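Local atomic coordinates of putative serine phosphatase (PDB entry 6K4E), a protein that probably acts as a magnesium-dependent PP2C-type protein phosphatase in the SiaABC threonine phosphorylation pathway that controls biofilm formation in response to carbon availability. Residues B[193-198]-B[252-257]; B[83-88]-B[275-280]; B[136-141]-B[147-152]. All blocks are in the same frame, centred on the assembly; numbering follows the deposited sequence.

Overall arrangement
The contacts sit in a PP2C-type fold, two antiparallel sheets with helices on their outer faces. Interactions 1 and 2 lie on the same side: strands 194-197 and 82-87 belong to one five-stranded sheet, and the helices laid on it, 254-264 and 269-284, follow each other in the chain. Their centres are about 14 Å apart, and they touch where Phe252 meets Thr279 and Leu280. Interaction 3 joins helices 117-138 and 143-157, its centre about 27 and 29 Å from those of interactions 1 and 2. Along the chain, interaction 2 closes a long loop that encloses interaction 3 and then interaction 1, bringing strand 82-87 beside a helix near the C-terminus.

Interaction 1 (B[193-198]-B[252-257]); sequences SLYASD and FGSRRF
The hydroxyl OH of Tyr195 is held by a water 2.6 Å away, which lies at the edge of the phenol ring and in its plane. The same water reaches Ser254 OG at 3.5 Å, a weak bond, and so forms a loose bridge from strand 194-197 to the first turn of helix 254-264. This is a helix packed on one face of an antiparallel sheet, as in the layered PP2C fold. Ser254 also touches the phenol directly, its CB 4.0 Å from Tyr195 OH; a small polar residue suits this exposed edge of the contact, where the buried aromatic pair gives way to solvent.

Deeper in, Tyr195 and Phe257 form a T-shaped (edge-to-face) pair, with centroids 5.0 Å apart and planes at 73°. Phe257 is the edge partner: its CE2 sits over one face of the phenol, toward the rim of the ring, 3.6 Å from Tyr195 CD2, while its CD2 leans toward Tyr195 CE2 and CZ. With CG anti to the backbone N (chi1 -172°), the Phe257 ring is carried off the helix toward the sheet. Tyrosine suits its place because its ring fills the buried layer while its hydroxyl reaches the water. Leu261, one turn further along the helix, also packs on Tyr195, and the strand is held on its two sides by strands 202-205 and 231-236.

The helix start is ordered by its own bonds. Gly253 occupies the N-cap position, and its O accepts from Phe257 N, which ties the aromatic edge partner into the first turn. Arg256 lays its CB over one face of the Phe252 ring and runs out extended, and its NH1 donates to Phe252 O over 3.0 Å, with the carbonyl oxygen lying close to the guanidinium plane.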
ATOM      1  N   SER B 193     -14.325 -18.589   4.341  1.00 38.90           N
ATOM      2  CA  SER B 193     -14.970 -19.782   3.795  1.00 38.59           C
ATOM      3  C   SER B 193     -15.463 -19.550   2.394  1.00 41.65           C
ATOM      4  O   SER B 193     -15.781 -18.413   2.019  1.00 42.80           O
ATOM      5  CB  SER B 193     -16.179 -20.168   4.649  1.00 39.95           C
ATOM      6  OG  SER B 193     -15.846 -20.336   6.015  1.00 50.90           O
ATOM      7  N   LEU B 194     -15.584 -20.632   1.637  1.00 37.21           N
ATOM      8  CA  LEU B 194     -16.233 -20.609   0.344  1.00 36.51           C
ATOM      9  C   LEU B 194     -17.603 -21.272   0.543  1.00 42.28           C
ATOM     10  O   LEU B 194     -17.681 -22.405   0.993  1.00 41.48           O
ATOM     11  CB  LEU B 194     -15.421 -21.318  -0.747  1.00 37.26           C
ATOM     12  CG  LEU B 194     -16.116 -21.442  -2.121  1.00 40.41           C
ATOM     13  CD1 LEU B 194     -16.168 -20.128  -2.845  1.00 40.04           C
ATOM     14  CD2 LEU B 194     -15.421 -22.423  -2.960  1.00 41.65           C
ATOM     15  N   TYR B 195     -18.679 -20.535   0.257  1.00 39.13           N
ATOM     16  CA  TYR B 195     -20.022 -21.036   0.347  1.00 38.60           C
ATOM     17  C   TYR B 195     -20.435 -21.384  -1.098  1.00 44.73           C
ATOM     18  O   TYR B 195     -20.027 -20.697  -2.029  1.00 42.33           O
ATOM     19  CB  TYR B 195     -20.928 -19.946   0.901  1.00 38.71           C
ATOM     20  CG  TYR B 195     -20.953 -19.861   2.409  1.00 41.98           C
ATOM     21  CD1 TYR B 195     -21.819 -20.655   3.156  1.00 44.33           C
ATOM     22  CD2 TYR B 195     -20.153 -18.943   3.092  1.00 42.94           C
ATOM     23  CE1 TYR B 195     -21.858 -20.576   4.545  1.00 44.45           C
ATOM     24  CE2 TYR B 195     -20.183 -18.856   4.486  1.00 44.26           C
ATOM     25  CZ  TYR B 195     -21.041 -19.678   5.208  1.00 54.07           C
ATOM     26  OH  TYR B 195     -21.145 -19.578   6.573  1.00 59.33           O
ATOM     27  N   ALA B 196     -21.168 -22.482  -1.287  1.00 43.86           N
ATOM     28  CA  ALA B 196     -21.659 -22.932  -2.602  1.00 43.95           C
ATOM     29  C   ALA B 196     -23.076 -23.377  -2.423  1.00 48.55           C
ATOM     30  O   ALA B 196     -23.381 -24.031  -1.425  1.00 48.18           O
ATOM     31  CB  ALA B 196     -20.835 -24.100  -3.118  1.00 45.06           C
ATOM     32  N   SER B 197     -23.946 -23.033  -3.374  1.00 44.66           N
ATOM     33  CA  SER B 197     -25.341 -23.413  -3.304  1.00 44.31           C
ATOM     34  C   SER B 197     -25.976 -23.599  -4.690  1.00 47.63           C
ATOM     35  O   SER B 197     -25.665 -22.866  -5.627  1.00 44.89           O
ATOM     36  CB  SER B 197     -26.134 -22.414  -2.472  1.00 44.79           C
ATOM     37  OG  SER B 197     -27.431 -22.942  -2.286  1.00 54.60           O
ATOM     38  N   ASP B 198     -26.866 -24.587  -4.804  1.00 46.74           N
ATOM     39  CA  ASP B 198     -27.611 -24.833  -6.038  1.00 48.23           C
ATOM     40  C   ASP B 198     -29.091 -24.433  -5.860  1.00 53.66           C
ATOM     41  O   ASP B 198     -29.908 -24.687  -6.749  1.00 54.19           O
ATOM     42  CB  ASP B 198     -27.454 -26.297  -6.490  1.00 50.79           C
ATOM     43  CG  ASP B 198     -28.046 -27.343  -5.542  1.00 55.82           C
ATOM     44  OD1 ASP B 198     -28.330 -27.002  -4.369  1.00 54.90           O
ATOM     45  OD2 ASP B 198     -28.188 -28.509  -5.959  1.00 62.16           O
ATOM     46  N   PHE B 252     -25.776 -10.753  12.087  1.00 36.19           N
ATOM     47  CA  PHE B 252     -26.548 -11.516  11.105  1.00 33.87           C
ATOM     48  C   PHE B 252     -26.296 -13.023  11.300  1.00 36.02           C
ATOM     49  O   PHE B 252     -27.231 -13.742  11.602  1.00 35.54           O
ATOM     50  CB  PHE B 252     -26.176 -11.042   9.694  1.00 33.12           C
ATOM     51  CG  PHE B 252     -27.115 -11.484   8.610  1.00 32.60           C
ATOM     52  CD1 PHE B 252     -28.344 -10.848   8.427  1.00 37.55           C
ATOM     53  CD2 PHE B 252     -26.745 -12.478   7.710  1.00 32.31           C
ATOM     54  CE1 PHE B 252     -29.201 -11.237   7.388  1.00 36.74           C
ATOM     55  CE2 PHE B 252     -27.601 -12.855   6.660  1.00 34.19           C
ATOM     56  CZ  PHE B 252     -28.819 -12.236   6.515  1.00 32.82           C
ATOM     57  N   GLY B 253     -25.025 -13.441  11.245  1.00 34.06           N
ATOM     58  CA  GLY B 253     -24.591 -14.807  11.513  1.00 34.85           C
ATOM     59  C   GLY B 253     -24.602 -15.756  10.331  1.00 42.14           C
ATOM     60  O   GLY B 253     -25.185 -15.459   9.275  1.00 38.49           O
ATOM     61  N   SER B 254     -23.928 -16.921  10.537  1.00 41.62           N
ATOM     62  CA  SER B 254     -23.756 -18.029   9.584  1.00 42.29           C
ATOM     63  C   SER B 254     -25.061 -18.701   9.189  1.00 43.76           C
ATOM     64  O   SER B 254     -25.199 -19.057   8.015  1.00 44.19           O
ATOM     65  CB  SER B 254     -22.810 -19.103  10.136  1.00 49.02           C
ATOM     66  OG  SER B 254     -21.509 -18.644  10.454  1.00 65.03           O
ATOM     67  N   ARG B 255     -25.995 -18.930  10.149  1.00 39.82           N
ATOM     68  CA  ARG B 255     -27.272 -19.590   9.858  1.00 40.67           C
ATOM     69  C   ARG B 255     -28.186 -18.700   8.985  1.00 44.85           C
ATOM     70  O   ARG B 255     -28.682 -19.199   7.967  1.00 42.76           O
ATOM     71  CB  ARG B 255     -27.988 -20.117  11.122  1.00 41.18           C
ATOM     72  CG  ARG B 255     -27.171 -21.208  11.827  1.00 61.39           C
ATOM     73  CD  ARG B 255     -27.506 -21.407  13.306  1.00 72.33           C
ATOM     74  NE  ARG B 255     -26.403 -22.054  14.031  1.00 77.64           N
ATOM     75  CZ  ARG B 255     -26.539 -22.716  15.181  1.00 92.11           C
ATOM     76  NH1 ARG B 255     -27.734 -22.838  15.750  1.00 80.79           N
ATOM     77  NH2 ARG B 255     -25.482 -23.269  15.764  1.00 73.12           N
ATOM     78  N   ARG B 256     -28.364 -17.384   9.331  1.00 41.28           N
ATOM     79  CA  ARG B 256     -29.176 -16.488   8.478  1.00 42.52           C
ATOM     80  C   ARG B 256     -28.496 -16.323   7.102  1.00 43.47           C
ATOM     81  O   ARG B 256     -29.197 -16.241   6.105  1.00 41.15           O
ATOM     82  CB  ARG B 256     -29.385 -15.088   9.087  1.00 45.94           C
ATOM     83  CG  ARG B 256     -30.316 -15.030  10.292  1.00 57.86           C
ATOM     84  CD  ARG B 256     -30.456 -13.585  10.766  1.00 65.79           C
ATOM     85  NE  ARG B 256     -31.288 -13.479  11.958  1.00 70.27           N
ATOM     86  CZ  ARG B 256     -30.838 -13.377  13.211  1.00 89.62           C
ATOM     87  NH1 ARG B 256     -29.532 -13.282  13.452  1.00 56.06           N
ATOM     88  NH2 ARG B 256     -31.693 -13.329  14.228  1.00 89.31           N
ATOM     89  N   PHE B 257     -27.151 -16.369   7.059  1.00 39.68           N
ATOM     90  CA  PHE B 257     -26.374 -16.218   5.825  1.00 38.61           C
ATOM     91  C   PHE B 257     -26.563 -17.402   4.878  1.00 44.06           C
ATOM     92  O   PHE B 257     -26.879 -17.175   3.705  1.00 41.70           O
ATOM     93  CB  PHE B 257     -24.901 -15.939   6.131  1.00 39.12           C
ATOM     94  CG  PHE B 257     -24.042 -15.577   4.952  1.00 38.73           C
ATOM     95  CD1 PHE B 257     -24.144 -14.317   4.359  1.00 42.68           C
ATOM     96  CD2 PHE B 257     -23.117 -16.478   4.443  1.00 40.10           C
ATOM     97  CE1 PHE B 257     -23.358 -13.980   3.259  1.00 43.41           C
ATOM     98  CE2 PHE B 257     -22.327 -16.140   3.340  1.00 44.30           C
ATOM     99  CZ  PHE B 257     -22.428 -14.884   2.776  1.00 42.79           C
TER
HETATM  100  O   HOH W   1     -19.191 -18.380   7.871  1.00 56.63           O

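Interaction 2 (B[83-88]-B[275-280])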
ATOM      1  N   PHE B  83     -21.220 -11.108  -9.121  1.00 35.03           N
ATOM      2  CA  PHE B  83     -21.733  -9.903  -8.485  1.00 34.82           C
ATOM      3  C   PHE B  83     -20.760  -9.483  -7.409  1.00 40.61           C
ATOM      4  O   PHE B  83     -20.040 -10.326  -6.878  1.00 39.83           O
ATOM      5  CB  PHE B  83     -23.183 -10.000  -7.992  1.00 36.83           C
ATOM      6  CG  PHE B  83     -23.449 -10.712  -6.681  1.00 38.88           C
ATOM      7  CD1 PHE B  83     -23.028 -10.154  -5.467  1.00 41.57           C
ATOM      8  CD2 PHE B  83     -24.238 -11.858  -6.644  1.00 40.22           C
ATOM      9  CE1 PHE B  83     -23.313 -10.780  -4.262  1.00 43.16           C
ATOM     10  CE2 PHE B  83     -24.544 -12.471  -5.432  1.00 42.43           C
ATOM     11  CZ  PHE B  83     -24.078 -11.932  -4.251  1.00 40.70           C
ATOM     12  N   ILE B  84     -20.682  -8.170  -7.148  1.00 40.00           N
ATOM     13  CA  ILE B  84     -19.786  -7.614  -6.141  1.00 40.03           C
ATOM     14  C   ILE B  84     -20.556  -6.762  -5.189  1.00 43.15           C
ATOM     15  O   ILE B  84     -21.372  -5.934  -5.600  1.00 44.27           O
ATOM     16  CB  ILE B  84     -18.548  -6.870  -6.756  1.00 43.80           C
ATOM     17  CG1 ILE B  84     -17.605  -6.325  -5.665  1.00 44.70           C
ATOM     18  CG2 ILE B  84     -18.911  -5.799  -7.746  1.00 46.13           C
ATOM     19  CD1 ILE B  84     -16.996  -7.420  -4.725  1.00 54.96           C
ATOM     20  N   LEU B  85     -20.333  -6.995  -3.928  1.00 39.25           N
ATOM     21  CA  LEU B  85     -20.907  -6.192  -2.853  1.00 42.07           C
ATOM     22  C   LEU B  85     -19.681  -5.678  -2.099  1.00 44.61           C
ATOM     23  O   LEU B  85     -18.917  -6.478  -1.563  1.00 45.67           O
ATOM     24  CB  LEU B  85     -21.801  -7.064  -1.947  1.00 43.91           C
ATOM     25  CG  LEU B  85     -22.938  -6.366  -1.182  1.00 52.15           C
ATOM     26  CD1 LEU B  85     -23.748  -7.382  -0.368  1.00 52.04           C
ATOM     27  CD2 LEU B  85     -22.414  -5.258  -0.234  1.00 58.48           C
ATOM     28  N   TRP B  86     -19.417  -4.375  -2.153  1.00 39.99           N
ATOM     29  CA  TRP B  86     -18.220  -3.858  -1.493  1.00 39.89           C
ATOM     30  C   TRP B  86     -18.554  -2.568  -0.810  1.00 43.80           C
ATOM     31  O   TRP B  86     -18.763  -1.574  -1.485  1.00 44.78           O
ATOM     32  CB  TRP B  86     -17.077  -3.668  -2.501  1.00 37.91           C
ATOM     33  CG  TRP B  86     -15.788  -3.223  -1.873  1.00 37.23           C
ATOM     34  CD1 TRP B  86     -14.919  -3.980  -1.148  1.00 39.20           C
ATOM     35  CD2 TRP B  86     -15.224  -1.904  -1.934  1.00 37.37           C
ATOM     36  NE1 TRP B  86     -13.839  -3.214  -0.749  1.00 38.12           N
ATOM     37  CE2 TRP B  86     -13.987  -1.944  -1.244  1.00 40.06           C
ATOM     38  CE3 TRP B  86     -15.618  -0.701  -2.542  1.00 38.54           C
ATOM     39  CZ2 TRP B  86     -13.141  -0.830  -1.164  1.00 38.56           C
ATOM     40  CZ3 TRP B  86     -14.794   0.410  -2.430  1.00 39.75           C
ATOM     41  CH2 TRP B  86     -13.576   0.338  -1.745  1.00 40.07           C
ATOM     42  N   LYS B  87     -18.652  -2.591   0.521  1.00 38.76           N
ATOM     43  CA  LYS B  87     -19.037  -1.413   1.265  1.00 39.42           C
ATOM     44  C   LYS B  87     -18.123  -1.224   2.460  1.00 42.02           C
ATOM     45  O   LYS B  87     -18.378  -1.835   3.505  1.00 40.06           O
ATOM     46  CB  LYS B  87     -20.543  -1.508   1.687  1.00 42.91           C
ATOM     47  CG  LYS B  87     -21.119  -0.369   2.572  1.00 71.07           C
ATOM     48  CD  LYS B  87     -21.221   1.022   1.919  1.00 83.36           C
ATOM     49  CE  LYS B  87     -21.618   2.088   2.920  1.00 95.78           C
ATOM     50  NZ  LYS B  87     -20.484   2.501   3.794  1.00103.22           N
ATOM     51  N   PRO B  88     -17.092  -0.331   2.354  1.00 37.79           N
ATOM     52  CA  PRO B  88     -16.225  -0.078   3.508  1.00 37.27           C
ATOM     53  C   PRO B  88     -17.020   0.595   4.609  1.00 43.23           C
ATOM     54  O   PRO B  88     -18.000   1.307   4.324  1.00 42.37           O
ATOM     55  CB  PRO B  88     -15.155   0.879   2.937  1.00 38.89           C
ATOM     56  CG  PRO B  88     -15.210   0.703   1.489  1.00 42.24           C
ATOM     57  CD  PRO B  88     -16.665   0.497   1.207  1.00 38.91           C
ATOM     58  N   ALA B 275     -31.028  -8.266  -3.574  1.00 36.65           N
ATOM     59  CA  ALA B 275     -31.714  -8.897  -2.455  1.00 36.97           C
ATOM     60  C   ALA B 275     -30.845  -8.961  -1.217  1.00 42.56           C
ATOM     61  O   ALA B 275     -31.379  -8.738  -0.135  1.00 44.41           O
ATOM     62  CB  ALA B 275     -32.218 -10.290  -2.820  1.00 37.74           C
ATOM     63  N   PHE B 276     -29.530  -9.245  -1.367  1.00 36.48           N
ATOM     64  CA  PHE B 276     -28.606  -9.353  -0.254  1.00 36.75           C
ATOM     65  C   PHE B 276     -28.422  -7.988   0.425  1.00 44.07           C
ATOM     66  O   PHE B 276     -28.505  -7.912   1.654  1.00 43.32           O
ATOM     67  CB  PHE B 276     -27.280  -9.974  -0.691  1.00 37.93           C
ATOM     68  CG  PHE B 276     -27.289 -11.428  -1.132  1.00 40.39           C
ATOM     69  CD1 PHE B 276     -28.466 -12.187  -1.098  1.00 44.25           C
ATOM     70  CD2 PHE B 276     -26.101 -12.075  -1.466  1.00 41.68           C
ATOM     71  CE1 PHE B 276     -28.450 -13.550  -1.453  1.00 44.96           C
ATOM     72  CE2 PHE B 276     -26.090 -13.429  -1.839  1.00 44.12           C
ATOM     73  CZ  PHE B 276     -27.264 -14.154  -1.850  1.00 43.29           C
ATOM     74  N   VAL B 277     -28.263  -6.901  -0.375  1.00 42.14           N
ATOM     75  CA  VAL B 277     -28.163  -5.520   0.134  1.00 42.08           C
ATOM     76  C   VAL B 277     -29.465  -5.133   0.873  1.00 45.03           C
ATOM     77  O   VAL B 277     -29.395  -4.672   2.017  1.00 45.97           O
ATOM     78  CB  VAL B 277     -27.788  -4.506  -0.993  1.00 45.82           C
ATOM     79  CG1 VAL B 277     -28.053  -3.060  -0.575  1.00 46.52           C
ATOM     80  CG2 VAL B 277     -26.345  -4.679  -1.422  1.00 43.89           C
ATOM     81  N   ALA B 278     -30.631  -5.347   0.244  1.00 38.87           N
ATOM     82  CA  ALA B 278     -31.920  -5.068   0.884  1.00 40.60           C
ATOM     83  C   ALA B 278     -32.174  -5.930   2.167  1.00 41.93           C
ATOM     84  O   ALA B 278     -32.783  -5.429   3.105  1.00 40.35           O
ATOM     85  CB  ALA B 278     -33.058  -5.247  -0.112  1.00 42.02           C
ATOM     86  N   THR B 279     -31.667  -7.187   2.216  1.00 39.07           N
ATOM     87  CA  THR B 279     -31.788  -8.097   3.378  1.00 39.73           C
ATOM     88  C   THR B 279     -30.976  -7.563   4.569  1.00 44.61           C
ATOM     89  O   THR B 279     -31.451  -7.611   5.697  1.00 43.49           O
ATOM     90  CB  THR B 279     -31.430  -9.559   2.998  1.00 50.89           C
ATOM     91  OG1 THR B 279     -32.376 -10.019   2.026  1.00 48.86           O
ATOM     92  CG2 THR B 279     -31.417 -10.521   4.191  1.00 49.65           C
ATOM     93  N   LEU B 280     -29.771  -7.039   4.312  1.00 43.02           N
ATOM     94  CA  LEU B 280     -28.933  -6.477   5.369  1.00 43.64           C
ATOM     95  C   LEU B 280     -29.458  -5.115   5.824  1.00 47.40           C
ATOM     96  O   LEU B 280     -29.498  -4.856   7.037  1.00 46.64           O
ATOM     97  CB  LEU B 280     -27.457  -6.380   4.954  1.00 42.42           C
ATOM     98  CG  LEU B 280     -26.479  -6.191   6.140  1.00 46.26           C
ATOM     99  CD1 LEU B 280     -26.434  -7.424   7.043  1.00 46.21           C
ATOM    100  CD2 LEU B 280     -25.125  -5.899   5.650  1.00 43.93           C
TER
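Phe83 brings the CZ end of its ring to the CD2-CE2 side of Phe276: Phe83 CZ lies 3.4 Å from Phe276 CD2 and almost as near to Phe276 CE2. The planes stand at 78° and the centroids are 5.5 Å apart, but the approach is oblique. Beside this aromatic pair, Val277 sets its CG2 against the branch point of Leu85, 3.8 Å from Leu85 CG, with both leucine methyls close by. Leu85 CD1 also comes near Phe276 CB, at 4.4 Å, which joins the two pairs into one apolar patch.

Phe83 has CG between its backbone N and carbonyl carbon (chi1 79°), which directs its ring to the helix; residues of the same helix, Leu269, Gln272 and Ala273, also pack on it. The Phe276 ring also packs against Met260, Leu261 and His264 of helix 254-264. Large flat side chains suit these buried positions because they span the gap between strand and helix, whereas the branched Val277, at the exposed margin, needs only one methyl to reach Leu85.

Further out, backbone bonds hold each partner. Phe83 and Leu85 pair with Ser297 and Ile295 of strand 293-300, and their alternation along the strand puts both side chains on the helix side. In the helix, Ala275 O accepts from Thr279 N at 2.8 Å and from Thr279 OG1 at 2.7 Å, from opposite faces of the carbonyl plane. The axes of strand 83-87 and helix 275-280 approach to 10.4 Å, their N-to-C directions 33° apart. An outermost strand thus lies beneath a helix running roughly its way, an alpha-on-beta layer of the kind that flanks the sheets of PP2C phosphatases.

Interaction 3 (B[136-141]-B[147-152]); sequences EAVGSR and LGETDQ
Ala137 and Glu149 mark the closest backbone approach, with CA atoms 7.7 Å apart, where helix 117-138 ends and helix 143-157 comes back beside it, a helical hairpin on the outer side of the sheet that holds strand 171-179. Both Ala137 and Val138 direct their CB atoms toward the second helix, and Glu149 directs its own toward them. Val138 does the closer packing: its CG1 lies 3.8 Å from Glu149 CG, the two side chains crossing at a slant. With CG1 beside the backbone N (chi1 -63°), this methyl faces the aliphatic part of the glutamate.

The Glu149 chain folds at chi2 (-62°) and carries its carboxylate over toward Ala137, whose CB is 4.1 Å from Glu149 OE1. Alanine suits the spot because its single methyl lets the bent chain lie close. Val138 also packs on Ala145 and Ile146, and Glu149 on His133 and Ala134, so the contact continues along both helices. The turn starts at Gly139, whose backbone angles, with phi positive (94°), would bring a CB against the preceding carbonyl oxygen. Beyond it, Ser140 OG hydrogen-bonds to Gln102 OE1 and Arg141 forms a salt bridge with Asp104.

No hydrogen bond or salt bridge crosses between the segments. The glutamate therefore serves two ways at this surface, its CG methylene meeting valine by van der Waals contact while its carboxylate lies near the Ala137 methyl.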
ATOM      1  N   GLU B 136       2.548 -14.075  -9.861  1.00 49.77           N
ATOM      2  CA  GLU B 136       3.687 -14.113 -10.772  1.00 52.01           C
ATOM      3  C   GLU B 136       4.699 -15.211 -10.359  1.00 57.30           C
ATOM      4  O   GLU B 136       5.214 -15.904 -11.227  1.00 58.76           O
ATOM      5  CB  GLU B 136       4.338 -12.724 -10.829  1.00 54.04           C
ATOM      6  CG  GLU B 136       5.410 -12.545 -11.892  1.00 71.17           C
ATOM      7  CD  GLU B 136       5.885 -11.110 -12.072  1.00 99.51           C
ATOM      8  OE1 GLU B 136       5.026 -10.198 -12.098  1.00 88.14           O
ATOM      9  OE2 GLU B 136       7.116 -10.897 -12.177  1.00 99.05           O
ATOM     10  N   ALA B 137       4.940 -15.397  -9.051  1.00 53.78           N
ATOM     11  CA  ALA B 137       5.874 -16.403  -8.534  1.00 54.25           C
ATOM     12  C   ALA B 137       5.361 -17.849  -8.653  1.00 61.15           C
ATOM     13  O   ALA B 137       6.166 -18.737  -8.938  1.00 63.10           O
ATOM     14  CB  ALA B 137       6.228 -16.102  -7.080  1.00 54.13           C
ATOM     15  N   VAL B 138       4.049 -18.112  -8.400  1.00 55.85           N
ATOM     16  CA  VAL B 138       3.559 -19.504  -8.412  1.00 55.16           C
ATOM     17  C   VAL B 138       2.423 -19.802  -9.420  1.00 57.45           C
ATOM     18  O   VAL B 138       2.005 -20.959  -9.531  1.00 57.95           O
ATOM     19  CB  VAL B 138       3.170 -19.999  -6.990  1.00 58.44           C
ATOM     20  CG1 VAL B 138       4.376 -20.027  -6.059  1.00 59.25           C
ATOM     21  CG2 VAL B 138       2.018 -19.196  -6.390  1.00 56.69           C
ATOM     22  N   GLY B 139       1.931 -18.782 -10.116  1.00 52.47           N
ATOM     23  CA  GLY B 139       0.818 -18.942 -11.045  1.00 51.66           C
ATOM     24  C   GLY B 139      -0.497 -18.633 -10.361  1.00 55.33           C
ATOM     25  O   GLY B 139      -0.527 -18.409  -9.148  1.00 54.90           O
ATOM     26  N   SER B 140      -1.591 -18.621 -11.130  1.00 51.06           N
ATOM     27  CA  SER B 140      -2.902 -18.268 -10.606  1.00 49.75           C
ATOM     28  C   SER B 140      -3.802 -19.483 -10.322  1.00 52.85           C
ATOM     29  O   SER B 140      -4.951 -19.326  -9.907  1.00 52.58           O
ATOM     30  CB  SER B 140      -3.578 -17.295 -11.563  1.00 55.85           C
ATOM     31  OG  SER B 140      -3.640 -17.873 -12.856  1.00 69.36           O
ATOM     32  N   ARG B 141      -3.243 -20.692 -10.459  1.00 49.94           N
ATOM     33  CA  ARG B 141      -3.962 -21.958 -10.349  1.00 49.26           C
ATOM     34  C   ARG B 141      -3.797 -22.702  -9.019  1.00 53.42           C
ATOM     35  O   ARG B 141      -4.501 -23.690  -8.790  1.00 54.02           O
ATOM     36  CB  ARG B 141      -3.571 -22.860 -11.536  1.00 47.78           C
ATOM     37  CG  ARG B 141      -3.785 -22.109 -12.853  1.00 44.57           C
ATOM     38  CD  ARG B 141      -3.598 -22.917 -14.128  1.00 53.86           C
ATOM     39  NE  ARG B 141      -3.992 -22.118 -15.295  1.00 57.35           N
ATOM     40  CZ  ARG B 141      -3.194 -21.253 -15.921  1.00 76.28           C
ATOM     41  NH1 ARG B 141      -1.944 -21.064 -15.502  1.00 61.33           N
ATOM     42  NH2 ARG B 141      -3.640 -20.569 -16.967  1.00 66.27           N
ATOM     43  N   LEU B 147      -1.343 -17.992  -1.295  1.00 45.86           N
ATOM     44  CA  LEU B 147      -1.495 -17.545   0.095  1.00 44.86           C
ATOM     45  C   LEU B 147      -0.195 -17.615   0.874  1.00 50.94           C
ATOM     46  O   LEU B 147       0.089 -16.695   1.634  1.00 50.83           O
ATOM     47  CB  LEU B 147      -2.613 -18.323   0.818  1.00 44.26           C
ATOM     48  CG  LEU B 147      -4.051 -18.091   0.348  1.00 47.23           C
ATOM     49  CD1 LEU B 147      -5.000 -18.848   1.206  1.00 47.22           C
ATOM     50  CD2 LEU B 147      -4.428 -16.631   0.400  1.00 48.99           C
ATOM     51  N   GLY B 148       0.585 -18.686   0.656  1.00 49.26           N
ATOM     52  CA  GLY B 148       1.888 -18.910   1.275  1.00 49.43           C
ATOM     53  C   GLY B 148       2.875 -17.838   0.859  1.00 54.17           C
ATOM     54  O   GLY B 148       3.515 -17.211   1.706  1.00 52.50           O
ATOM     55  N   GLU B 149       2.949 -17.592  -0.459  1.00 51.68           N
ATOM     56  CA  GLU B 149       3.789 -16.585  -1.085  1.00 51.29           C
ATOM     57  C   GLU B 149       3.348 -15.163  -0.704  1.00 52.49           C
ATOM     58  O   GLU B 149       4.221 -14.305  -0.551  1.00 50.65           O
ATOM     59  CB  GLU B 149       3.802 -16.770  -2.611  1.00 53.18           C
ATOM     60  CG  GLU B 149       4.851 -17.754  -3.113  1.00 67.78           C
ATOM     61  CD  GLU B 149       6.303 -17.395  -2.829  1.00 85.68           C
ATOM     62  OE1 GLU B 149       6.677 -16.211  -2.998  1.00 75.57           O
ATOM     63  OE2 GLU B 149       7.068 -18.308  -2.446  1.00 81.67           O
ATOM     64  N   THR B 150       1.995 -14.920  -0.545  1.00 45.92           N
ATOM     65  CA  THR B 150       1.454 -13.616  -0.137  1.00 44.45           C
ATOM     66  C   THR B 150       1.928 -13.299   1.289  1.00 47.40           C
ATOM     67  O   THR B 150       2.401 -12.193   1.559  1.00 45.00           O
ATOM     68  CB  THR B 150      -0.073 -13.564  -0.300  1.00 46.11           C
ATOM     69  OG1 THR B 150      -0.398 -13.744  -1.678  1.00 46.59           O
ATOM     70  CG2 THR B 150      -0.672 -12.263   0.199  1.00 41.56           C
ATOM     71  N   ASP B 151       1.832 -14.297   2.173  1.00 45.52           N
ATOM     72  CA  ASP B 151       2.287 -14.236   3.562  1.00 45.96           C
ATOM     73  C   ASP B 151       3.774 -13.802   3.591  1.00 49.29           C
ATOM     74  O   ASP B 151       4.091 -12.837   4.271  1.00 47.29           O
ATOM     75  CB  ASP B 151       2.084 -15.611   4.238  1.00 47.84           C
ATOM     76  CG  ASP B 151       2.305 -15.697   5.745  1.00 59.41           C
ATOM     77  OD1 ASP B 151       2.635 -14.675   6.356  1.00 57.19           O
ATOM     78  OD2 ASP B 151       2.100 -16.792   6.316  1.00 73.34           O
ATOM     79  N   GLN B 152       4.650 -14.475   2.809  1.00 46.89           N
ATOM     80  CA  GLN B 152       6.087 -14.178   2.737  1.00 48.68           C
ATOM     81  C   GLN B 152       6.383 -12.752   2.243  1.00 51.50           C
ATOM     82  O   GLN B 152       7.157 -12.035   2.882  1.00 49.38           O
ATOM     83  CB  GLN B 152       6.841 -15.240   1.910  1.00 51.11           C
ATOM     84  CG  GLN B 152       6.926 -16.622   2.588  1.00 69.05           C
ATOM     85  CD  GLN B 152       7.455 -16.600   4.023  1.00 86.92           C
ATOM     86  OE1 GLN B 152       8.521 -16.038   4.328  1.00 78.86           O
ATOM     87  NE2 GLN B 152       6.707 -17.211   4.942  1.00 79.41           N
TER